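Local coordinates for protein xylulokinase (Brucella ovis, PDB 5VM1) that probably phosphorylates D-xylulose to D-xylulose 5-phosphate at the expense of ATP, as a sugar kinase of the FGGY family, at residues 379-383 with 414-419; 349-354 with 484-488. All coordinates share one frame; numbering follows the deposited sequence.

Contact 1: 379-383 with 414-419; sequences AFAIR and AIATAL
Two helices of the C-terminal, actin-like ATPase half of the kinase pack here, helix 367-390 meeting helix 409-419 through Ala379, Ile382 and Arg383 against Ile415, Ala418 and Leu419. Helix 409-419 is the connection of a beta-alpha-beta crossover between the parallel neighbours 399-402 and 423-426. The short segments cross at -40° with their axes 8.9 Å apart, a spacing that the alanines on the facing sides allow. Ala379 CB sits 4.1 Å from Ala418 CB and also touches Ile415 CG1 at 3.9 Å, while the Phe380 ring brings CE1 obliquely to the same Ala418 methyl.

Toward the sheet, the two isoleucines meet by their ends. Their chains cross at about a right angle, with Ile382 CD1 3.7 Å from Ile415 CD1. In both, CG1 lies beside the backbone N and runs on extended (chi1 -64° in Ile382), which carries each delta methyl to this meeting point; Val261 and Leu263 of strand 259-263 lie next to them. One turn further along, Leu419 CD2 reaches over the backbone of Arg383, 3.5 Å from its CA.

Arg383, bent at chi2 and chi3, reaches across the C-terminal end of helix 409-419, bringing NE to 3.0 Å from Ala418 O. Its guanidinium has its strongest partner beyond this interface: NH1 makes a salt bridge to Asp474, and Tyr477 adds a cation-pi contact. Apart from Arg383 the pairing is essentially hydrocarbon on hydrocarbon; that side chain crosses the interface and takes its charged end on to helix 470-488.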
ATOM      1  N   ALA A 379     -15.047  10.426  -5.240  1.00 26.94           N
ATOM      2  CA  ALA A 379     -14.754  11.474  -4.262  1.00 26.69           C
ATOM      3  C   ALA A 379     -15.563  11.274  -2.981  1.00 34.47           C
ATOM      4  O   ALA A 379     -15.016  11.372  -1.876  1.00 38.53           O
ATOM      5  CB  ALA A 379     -15.038  12.849  -4.858  1.00 26.06           C
ATOM      6  N   PHE A 380     -16.862  10.950  -3.115  1.00 25.38           N
ATOM      7  CA  PHE A 380     -17.707  10.704  -1.948  1.00 35.44           C
ATOM      8  C   PHE A 380     -17.259   9.478  -1.153  1.00 36.58           C
ATOM      9  O   PHE A 380     -17.284   9.494   0.087  1.00 43.57           O
ATOM     10  CB  PHE A 380     -19.166  10.547  -2.387  1.00 31.75           C
ATOM     11  CG  PHE A 380     -19.745  11.780  -2.959  1.00 27.36           C
ATOM     12  CD1 PHE A 380     -19.406  13.001  -2.429  1.00 26.46           C
ATOM     13  CD2 PHE A 380     -20.608  11.735  -4.045  1.00 33.90           C
ATOM     14  CE1 PHE A 380     -19.922  14.166  -2.953  1.00 33.59           C
ATOM     15  CE2 PHE A 380     -21.122  12.893  -4.583  1.00 37.64           C
ATOM     16  CZ  PHE A 380     -20.776  14.113  -4.041  1.00 35.81           C
ATOM     17  N   ALA A 381     -16.807   8.425  -1.833  1.00 24.37           N
ATOM     18  CA  ALA A 381     -16.223   7.293  -1.111  1.00 37.48           C
ATOM     19  C   ALA A 381     -14.994   7.720  -0.319  1.00 36.15           C
ATOM     20  O   ALA A 381     -14.806   7.289   0.820  1.00 39.25           O
ATOM     21  CB  ALA A 381     -15.854   6.172  -2.079  1.00 39.84           C
ATOM     22  N   ILE A 382     -14.138   8.560  -0.904  1.00 36.82           N
ATOM     23  CA  ILE A 382     -13.015   9.102  -0.140  1.00 44.09           C
ATOM     24  C   ILE A 382     -13.520   9.881   1.075  1.00 38.53           C
ATOM     25  O   ILE A 382     -12.968   9.772   2.169  1.00 40.50           O
ATOM     26  CB  ILE A 382     -12.127   9.984  -1.041  1.00 43.38           C
ATOM     27  CG1 ILE A 382     -11.496   9.157  -2.159  1.00 32.42           C
ATOM     28  CG2 ILE A 382     -11.019  10.639  -0.219  1.00 23.96           C
ATOM     29  CD1 ILE A 382     -10.839   9.982  -3.188  1.00 36.03           C
ATOM     30  N   ARG A 383     -14.584  10.659   0.916  1.00 34.65           N
ATOM     31  CA  ARG A 383     -15.132  11.379   2.063  1.00 37.82           C
ATOM     32  C   ARG A 383     -15.705  10.414   3.099  1.00 39.46           C
ATOM     33  O   ARG A 383     -15.637  10.676   4.306  1.00 39.66           O
ATOM     34  CB  ARG A 383     -16.147  12.430   1.579  1.00 31.08           C
ATOM     35  CG  ARG A 383     -17.449  12.483   2.257  1.00 31.82           C
ATOM     36  CD  ARG A 383     -17.648  13.749   3.019  1.00 40.95           C
ATOM     37  NE  ARG A 383     -18.274  14.861   2.293  1.00 44.18           N
ATOM     38  CZ  ARG A 383     -19.128  15.714   2.872  1.00 48.67           C
ATOM     39  NH1 ARG A 383     -19.659  16.728   2.191  1.00 35.16           N
ATOM     40  NH2 ARG A 383     -19.475  15.532   4.147  1.00 49.57           N
ATOM     41  N   ALA A 414     -12.813  17.914  -7.497  1.00 34.69           N
ATOM     42  CA  ALA A 414     -13.951  17.224  -6.906  1.00 36.91           C
ATOM     43  C   ALA A 414     -13.623  16.693  -5.513  1.00 41.49           C
ATOM     44  O   ALA A 414     -14.429  16.841  -4.588  1.00 50.25           O
ATOM     45  CB  ALA A 414     -14.410  16.092  -7.821  1.00 34.04           C
ATOM     46  N   ILE A 415     -12.447  16.080  -5.337  1.00 35.49           N
ATOM     47  CA  ILE A 415     -12.086  15.520  -4.030  1.00 41.98           C
ATOM     48  C   ILE A 415     -11.880  16.632  -2.994  1.00 41.75           C
ATOM     49  O   ILE A 415     -12.316  16.514  -1.842  1.00 35.69           O
ATOM     50  CB  ILE A 415     -10.844  14.616  -4.170  1.00 37.84           C
ATOM     51  CG1 ILE A 415     -11.156  13.466  -5.134  1.00 40.57           C
ATOM     52  CG2 ILE A 415     -10.426  14.064  -2.830  1.00 27.62           C
ATOM     53  CD1 ILE A 415      -9.941  12.674  -5.614  1.00 32.72           C
ATOM     54  N   ALA A 416     -11.240  17.738  -3.391  1.00 31.94           N
ATOM     55  CA  ALA A 416     -11.054  18.858  -2.471  1.00 40.93           C
ATOM     56  C   ALA A 416     -12.389  19.465  -2.064  1.00 47.26           C
ATOM     57  O   ALA A 416     -12.599  19.812  -0.895  1.00 46.07           O
ATOM     58  CB  ALA A 416     -10.158  19.930  -3.097  1.00 36.94           C
ATOM     59  N   THR A 417     -13.296  19.638  -3.016  1.00 39.31           N
ATOM     60  CA  THR A 417     -14.563  20.232  -2.637  1.00 44.79           C
ATOM     61  C   THR A 417     -15.420  19.265  -1.821  1.00 49.72           C
ATOM     62  O   THR A 417     -16.172  19.696  -0.931  1.00 35.66           O
ATOM     63  CB  THR A 417     -15.265  20.744  -3.891  1.00 42.34           C
ATOM     64  OG1 THR A 417     -14.405  21.717  -4.514  1.00 41.04           O
ATOM     65  CG2 THR A 417     -16.649  21.354  -3.565  1.00 37.97           C
ATOM     66  N   ALA A 418     -15.283  17.961  -2.062  1.00 33.23           N
ATOM     67  CA  ALA A 418     -16.050  17.006  -1.280  1.00 31.64           C
ATOM     68  C   ALA A 418     -15.557  16.948   0.166  1.00 42.14           C
ATOM     69  O   ALA A 418     -16.361  16.779   1.088  1.00 42.09           O
ATOM     70  CB  ALA A 418     -16.016  15.629  -1.946  1.00 42.18           C
ATOM     71  N   LEU A 419     -14.239  17.084   0.386  1.00 46.04           N
ATOM     72  CA  LEU A 419     -13.640  17.037   1.720  1.00 40.74           C
ATOM     73  C   LEU A 419     -13.522  18.396   2.378  1.00 45.52           C
ATOM     74  O   LEU A 419     -13.393  18.466   3.604  1.00 52.89           O
ATOM     75  CB  LEU A 419     -12.222  16.457   1.651  1.00 31.67           C
ATOM     76  CG  LEU A 419     -12.030  15.133   0.914  1.00 36.49           C
ATOM     77  CD1 LEU A 419     -10.578  14.784   0.915  1.00 38.33           C
ATOM     78  CD2 LEU A 419     -12.840  13.991   1.525  1.00 34.19           C
TER

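Contact 2: 349-354 with 484-488; sequences YNDAKI and YPALH
Tyr484, near the end of helix 470-488, lays its ring on Tyr349 in a face-to-face stack and reaches an Asx motif, centred on Asp351, in the loop between strands 337-339 and 357-359. Tyr484 CB lies near the Tyr349 hydroxyl, because the two tyrosines run past each other in opposite directions, each base toward the other's tip. CG is anti to the backbone N (chi1 171°), aiming the ring away from the helix. The ring planes differ by 16° with centroids 3.7 Å apart. Tyr484 CD2 and CE2 lie over Tyr349 CE1 and CD1. Ile354 CG1 sits at the ring edge, 3.9 Å from Tyr484 CE1. His488 CB, one turn on, leans on the opposite face. Ile354 CD1 continues past the ring to Leu487 CB, 4.0 Å away.

At the tip, Tyr484 OH donates to Asp351 OD2 at 2.7 Å, using the anti lone pair of that oxygen; His488 ND1 stands 3.2 Å from the same OD2. The other oxygen works inside its own loop: Asp351 OD1 accepts from Ile354 N at 2.8 Å, and this N-H arrives from above, 50° out of the carboxylate plane.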
ATOM      1  N   TYR A 349     -17.764  -0.236   5.118  1.00 32.59           N
ATOM      2  CA  TYR A 349     -18.863  -1.159   5.370  1.00 37.66           C
ATOM      3  C   TYR A 349     -18.422  -2.616   5.361  1.00 37.24           C
ATOM      4  O   TYR A 349     -19.138  -3.470   5.898  1.00 40.10           O
ATOM      5  CB  TYR A 349     -19.968  -0.975   4.307  1.00 44.32           C
ATOM      6  CG  TYR A 349     -20.474   0.442   4.125  1.00 38.30           C
ATOM      7  CD1 TYR A 349     -21.181   1.103   5.134  1.00 33.10           C
ATOM      8  CD2 TYR A 349     -20.187   1.145   2.949  1.00 25.79           C
ATOM      9  CE1 TYR A 349     -21.632   2.422   4.963  1.00 30.17           C
ATOM     10  CE2 TYR A 349     -20.631   2.453   2.766  1.00 32.52           C
ATOM     11  CZ  TYR A 349     -21.351   3.090   3.781  1.00 42.37           C
ATOM     12  OH  TYR A 349     -21.781   4.391   3.600  1.00 46.87           O
ATOM     13  N   ASN A 350     -17.271  -2.907   4.764  1.00 38.05           N
ATOM     14  CA  ASN A 350     -16.792  -4.268   4.573  1.00 35.66           C
ATOM     15  C   ASN A 350     -17.940  -5.151   4.091  1.00 32.76           C
ATOM     16  O   ASN A 350     -18.402  -6.069   4.767  1.00 37.67           O
ATOM     17  CB  ASN A 350     -16.152  -4.826   5.845  1.00 36.15           C
ATOM     18  CG  ASN A 350     -15.506  -6.194   5.611  1.00 47.60           C
ATOM     19  OD1 ASN A 350     -15.067  -6.506   4.497  1.00 49.00           O
ATOM     20  ND2 ASN A 350     -15.466  -7.018   6.650  1.00 44.16           N
ATOM     21  N   ASP A 351     -18.414  -4.813   2.903  1.00 33.48           N
ATOM     22  CA  ASP A 351     -19.621  -5.380   2.318  1.00 41.53           C
ATOM     23  C   ASP A 351     -19.229  -6.044   1.007  1.00 44.76           C
ATOM     24  O   ASP A 351     -18.937  -5.355   0.025  1.00 48.59           O
ATOM     25  CB  ASP A 351     -20.670  -4.290   2.086  1.00 42.11           C
ATOM     26  CG  ASP A 351     -21.987  -4.840   1.578  1.00 48.26           C
ATOM     27  OD1 ASP A 351     -21.981  -5.863   0.847  1.00 43.87           O
ATOM     28  OD2 ASP A 351     -23.037  -4.254   1.920  1.00 50.85           O
ATOM     29  N   ALA A 352     -19.247  -7.381   0.984  1.00 44.47           N
ATOM     30  CA  ALA A 352     -18.908  -8.110  -0.228  1.00 34.61           C
ATOM     31  C   ALA A 352     -20.082  -8.208  -1.211  1.00 41.98           C
ATOM     32  O   ALA A 352     -19.850  -8.310  -2.423  1.00 38.27           O
ATOM     33  CB  ALA A 352     -18.408  -9.502   0.144  1.00 30.94           C
ATOM     34  N   LYS A 353     -21.333  -8.076  -0.743  1.00 41.20           N
ATOM     35  CA  LYS A 353     -22.487  -8.327  -1.605  1.00 36.69           C
ATOM     36  C   LYS A 353     -22.939  -7.078  -2.362  1.00 36.11           C
ATOM     37  O   LYS A 353     -23.427  -7.204  -3.490  1.00 44.06           O
ATOM     38  CB  LYS A 353     -23.648  -8.927  -0.795  1.00 33.65           C
ATOM     39  N   ILE A 354     -22.706  -5.882  -1.808  1.00 28.34           N
ATOM     40  CA  ILE A 354     -23.144  -4.633  -2.431  1.00 34.12           C
ATOM     41  C   ILE A 354     -22.487  -4.460  -3.811  1.00 35.22           C
ATOM     42  O   ILE A 354     -21.429  -5.026  -4.097  1.00 38.78           O
ATOM     43  CB  ILE A 354     -22.825  -3.447  -1.492  1.00 34.26           C
ATOM     44  CG1 ILE A 354     -23.661  -2.198  -1.811  1.00 32.70           C
ATOM     45  CG2 ILE A 354     -21.349  -3.081  -1.519  1.00 30.89           C
ATOM     46  CD1 ILE A 354     -25.103  -2.339  -1.403  1.00 38.64           C
ATOM     47  N   TYR A 484     -26.662   3.899   0.134  1.00 38.09           N
ATOM     48  CA  TYR A 484     -26.111   2.622   0.592  1.00 41.12           C
ATOM     49  C   TYR A 484     -27.067   1.840   1.483  1.00 45.53           C
ATOM     50  O   TYR A 484     -27.279   0.649   1.213  1.00 47.54           O
ATOM     51  CB  TYR A 484     -24.765   2.804   1.292  1.00 32.14           C
ATOM     52  CG  TYR A 484     -24.325   1.500   1.941  1.00 35.83           C
ATOM     53  CD1 TYR A 484     -23.823   0.462   1.173  1.00 44.11           C
ATOM     54  CD2 TYR A 484     -24.440   1.292   3.314  1.00 45.71           C
ATOM     55  CE1 TYR A 484     -23.432  -0.743   1.750  1.00 48.82           C
ATOM     56  CE2 TYR A 484     -24.059   0.083   3.899  1.00 43.83           C
ATOM     57  CZ  TYR A 484     -23.552  -0.929   3.108  1.00 42.70           C
ATOM     58  OH  TYR A 484     -23.172  -2.135   3.657  1.00 38.34           O
ATOM     59  N   PRO A 485     -27.610   2.389   2.576  1.00 45.68           N
ATOM     60  CA  PRO A 485     -28.522   1.573   3.402  1.00 45.27           C
ATOM     61  C   PRO A 485     -29.786   1.152   2.670  1.00 50.10           C
ATOM     62  O   PRO A 485     -30.355   0.096   2.978  1.00 47.45           O
ATOM     63  CB  PRO A 485     -28.822   2.477   4.606  1.00 35.84           C
ATOM     64  CG  PRO A 485     -28.436   3.838   4.184  1.00 38.55           C
ATOM     65  CD  PRO A 485     -27.340   3.700   3.195  1.00 39.99           C
ATOM     66  N   ALA A 486     -30.253   1.957   1.714  1.00 46.83           N
ATOM     67  CA  ALA A 486     -31.405   1.559   0.915  1.00 41.09           C
ATOM     68  C   ALA A 486     -31.082   0.335   0.057  1.00 44.47           C
ATOM     69  O   ALA A 486     -31.843  -0.633   0.042  1.00 52.90           O
ATOM     70  CB  ALA A 486     -31.888   2.736   0.060  1.00 41.58           C
ATOM     71  N   LEU A 487     -29.932   0.334  -0.622  1.00 38.98           N
ATOM     72  CA  LEU A 487     -29.587  -0.825  -1.439  1.00 46.25           C
ATOM     73  C   LEU A 487     -29.141  -2.003  -0.593  1.00 47.69           C
ATOM     74  O   LEU A 487     -29.437  -3.149  -0.935  1.00 45.01           O
ATOM     75  CB  LEU A 487     -28.485  -0.468  -2.441  1.00 41.31           C
ATOM     76  CG  LEU A 487     -28.839   0.576  -3.494  1.00 46.23           C
ATOM     77  CD1 LEU A 487     -27.671   0.790  -4.432  1.00 46.15           C
ATOM     78  CD2 LEU A 487     -30.054   0.107  -4.267  1.00 46.47           C
ATOM     79  N   HIS A 488     -28.464  -1.740   0.523  1.00 55.24           N
ATOM     80  CA  HIS A 488     -28.001  -2.814   1.393  1.00 55.38           C
ATOM     81  C   HIS A 488     -29.170  -3.618   1.952  1.00 57.67           C
ATOM     82  O   HIS A 488     -29.045  -4.825   2.174  1.00 50.38           O
ATOM     83  CB  HIS A 488     -27.161  -2.243   2.535  1.00 52.27           C
ATOM     84  CG  HIS A 488     -26.712  -3.279   3.511  1.00 56.80           C
ATOM     85  ND1 HIS A 488     -25.950  -4.368   3.138  1.00 59.08           N
ATOM     86  CD2 HIS A 488     -26.940  -3.416   4.837  1.00 54.79           C
ATOM     87  CE1 HIS A 488     -25.716  -5.121   4.196  1.00 57.57           C
ATOM     88  NE2 HIS A 488     -26.310  -4.569   5.238  1.00 56.11           N
TER

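How the contacts relate
Running from the N terminus, the chain first lays down 349-354, the loop half of contact 2, then passes strand 357-359 into helix 367-390. Contact 1 closes its shorter loop when 414-419 returns to 379-383 after strand 399-402. Only after strands 423-426 and 459-463 does helix 470-488 come back to close contact 2, so contact 1 lies wholly within the longer loop and the two do not cross. Their centres are 20 Å apart and their nearest atoms about 8 Å. Helix 470-488 serves both: earlier turns, through Tyr473, Asp474 and Ala476, flank the helix pair of contact 1, and its last turn holds the loop.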